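Long-range contact in D-isomer specific 2-hydroxyacid dehydrogenase NAD-binding (PDB 4XA8), which probably interconverts D-2-hydroxyacids and 2-oxoacids with a nicotinamide adenine dinucleotide cofactor held in a Rossmann-type domain: residues A[255-260]-A[277-282]. Sequence-based numbering, arbitrary orientation.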
loop_
_atom_site.group_PDB
_atom_site.type_symbol
_atom_site.label_atom_id
_atom_site.label_comp_id
_atom_site.label_asym_id
_atom_site.label_seq_id
_atom_site.Cartn_x
_atom_site.Cartn_y
_atom_site.Cartn_z
ATOM N N GLU A 255 8.558 -11.566 7.875
ATOM C CA GLU A 255 7.486 -11.543 6.893
ATOM C C GLU A 255 8.001 -11.139 5.531
ATOM O O GLU A 255 9.070 -10.553 5.413
ATOM C CB GLU A 255 6.296 -10.625 7.357
ATOM C CG GLU A 255 6.692 -9.333 7.989
ATOM C CD GLU A 255 5.523 -8.499 8.562
ATOM O OE1 GLU A 255 5.291 -7.398 8.020
ATOM O OE2 GLU A 255 4.851 -8.914 9.550
ATOM N N ALA A 256 7.242 -11.475 4.489
ATOM C CA ALA A 256 7.652 -11.224 3.153
ATOM C C ALA A 256 6.473 -10.995 2.229
ATOM O O ALA A 256 5.319 -11.425 2.504
ATOM C CB ALA A 256 8.488 -12.407 2.627
ATOM N N THR A 257 6.799 -10.292 1.143
ATOM C CA THR A 257 5.919 -10.037 0.031
ATOM C C THR A 257 6.739 -10.401 -1.232
ATOM O O THR A 257 7.796 -9.814 -1.519
ATOM C CB THR A 257 5.335 -8.595 -0.027
ATOM O OG1 THR A 257 4.609 -8.277 1.192
ATOM C CG2 THR A 257 4.435 -8.429 -1.217
ATOM N N LEU A 258 6.240 -11.399 -1.972
ATOM C CA LEU A 258 7.002 -12.028 -3.063
ATOM C C LEU A 258 6.130 -11.996 -4.304
ATOM O O LEU A 258 5.023 -12.545 -4.296
ATOM C CB LEU A 258 7.381 -13.465 -2.696
ATOM C CG LEU A 258 8.160 -13.649 -1.394
ATOM C CD1 LEU A 258 8.260 -15.137 -1.130
ATOM C CD2 LEU A 258 9.528 -12.973 -1.450
ATOM N N ASP A 259 6.605 -11.295 -5.337
ATOM C CA ASP A 259 5.885 -11.125 -6.612
ATOM C C ASP A 259 6.439 -11.972 -7.770
ATOM O O ASP A 259 5.869 -11.971 -8.864
ATOM C CB ASP A 259 5.948 -9.644 -7.057
ATOM C CG ASP A 259 4.986 -9.312 -8.162
ATOM O OD1 ASP A 259 3.802 -9.657 -8.049
ATOM O OD2 ASP A 259 5.395 -8.649 -9.146
ATOM N N VAL A 260 7.563 -12.640 -7.532
ATOM C CA VAL A 260 8.313 -13.356 -8.531
ATOM C C VAL A 260 8.957 -14.605 -7.867
ATOM O O VAL A 260 9.233 -14.595 -6.656
ATOM C CB VAL A 260 9.440 -12.505 -9.121
ATOM C CG1 VAL A 260 8.927 -11.254 -9.832
ATOM C CG2 VAL A 260 10.419 -12.078 -8.003
ATOM N N ASN A 277 2.655 -15.426 7.138
ATOM C CA ASN A 277 3.507 -14.217 7.077
ATOM C C ASN A 277 4.131 -13.877 5.721
ATOM O O ASN A 277 5.041 -13.047 5.636
ATOM C CB ASN A 277 4.590 -14.329 8.131
ATOM C CG ASN A 277 5.424 -15.568 7.974
ATOM O OD1 ASN A 277 4.960 -16.568 7.421
ATOM N ND2 ASN A 277 6.614 -15.533 8.479
ATOM N N VAL A 278 3.661 -14.546 4.659
ATOM C CA VAL A 278 4.065 -14.277 3.299
ATOM C C VAL A 278 2.819 -13.859 2.501
ATOM O O VAL A 278 1.768 -14.515 2.616
ATOM C CB VAL A 278 4.672 -15.519 2.624
ATOM C CG1 VAL A 278 4.973 -15.252 1.177
ATOM C CG2 VAL A 278 5.930 -15.974 3.334
ATOM N N LEU A 279 2.937 -12.787 1.710
ATOM C CA LEU A 279 1.953 -12.457 0.675
ATOM C C LEU A 279 2.554 -12.809 -0.665
ATOM O O LEU A 279 3.676 -12.345 -1.020
ATOM C CB LEU A 279 1.549 -10.960 0.696
ATOM C CG LEU A 279 0.660 -10.442 -0.469
ATOM C CD1 LEU A 279 -0.639 -11.225 -0.578
ATOM C CD2 LEU A 279 0.348 -8.954 -0.327
ATOM N N VAL A 280 1.871 -13.708 -1.362
ATOM C CA VAL A 280 2.250 -14.135 -2.712
ATOM C C VAL A 280 1.406 -13.300 -3.662
ATOM O O VAL A 280 0.158 -13.254 -3.548
ATOM C CB VAL A 280 1.939 -15.630 -2.950
ATOM C CG1 VAL A 280 2.064 -15.980 -4.443
ATOM C CG2 VAL A 280 2.883 -16.500 -2.145
ATOM N N THR A 281 2.083 -12.582 -4.541
ATOM C CA THR A 281 1.440 -11.864 -5.615
ATOM C C THR A 281 1.895 -12.423 -6.977
ATOM O O THR A 281 3.073 -12.674 -7.205
ATOM C CB THR A 281 1.614 -10.328 -5.537
ATOM O OG1 THR A 281 2.987 -9.911 -5.563
ATOM C CG2 THR A 281 0.907 -9.718 -4.260
ATOM N N PRO A 282 0.970 -12.556 -7.918
ATOM C CA PRO A 282 1.454 -13.262 -9.085
ATOM C C PRO A 282 1.886 -12.321 -10.200
ATOM O O PRO A 282 1.100 -12.069 -11.119
ATOM C CB PRO A 282 0.237 -14.117 -9.486
ATOM C CG PRO A 282 -0.940 -13.439 -8.866
ATOM C CD PRO A 282 -0.485 -12.375 -7.941
#
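The last two strands of the parallel Rossmann-type sheet, 253-258 and 278-280, pair here in the nucleotide-binding domain, and Asp259 at their C-terminal end belongs to the NADPH site. The short strand axes run 4.7 Å apart and nearly parallel, at 7°. Four backbone hydrogen bonds form the ladder: Ala256 N gives to Asn277 O, Leu279 N to Ala256 O, Leu258 N to Leu279 O (2.9 Å, almost along the C=O axis), and Thr281 N to Leu258 O, the straightest at 177°. Ala256 and Leu258 thus bond through both N and O, the alternation of parallel strands, while CA-H...O contacts such as Val278 CA to Ala256 O (3.2 Å) fill in between. On one face CD1 of Leu258 reaches back obliquely to CG1 of Val278 at 4.0 Å, with CB of Ala256 beside CG2 of Val278. On the other, Thr257 and Leu279 stand side by side, OG1 of Thr257 lying 4.1 Å from CB of Leu279 and hydrogen-bonded to His118. Just past the strands, the Asp259 and Thr281 side chains cross at about a right angle. The Thr281 hydroxyl, set between its own N and carbonyl carbon (chi1 59°), donates to OD1 of Asp259 over 2.6 Å, meeting it from above the carboxylate plane. OD1 also accepts from Leu284 N and OD2 from Ala285 N, so three donors fix this buried carboxylate and would probably favour its ionised form. Helix 103-119 covers the Thr257-Leu279 face and helix 241-250 packs on Leu258 and Val278. Strand 228-232 continues the sheet beyond 253-258; along the outer edge of 278-280, Gln129 of the second subunit hydrogen-bonds to Val278 O and Val280 N.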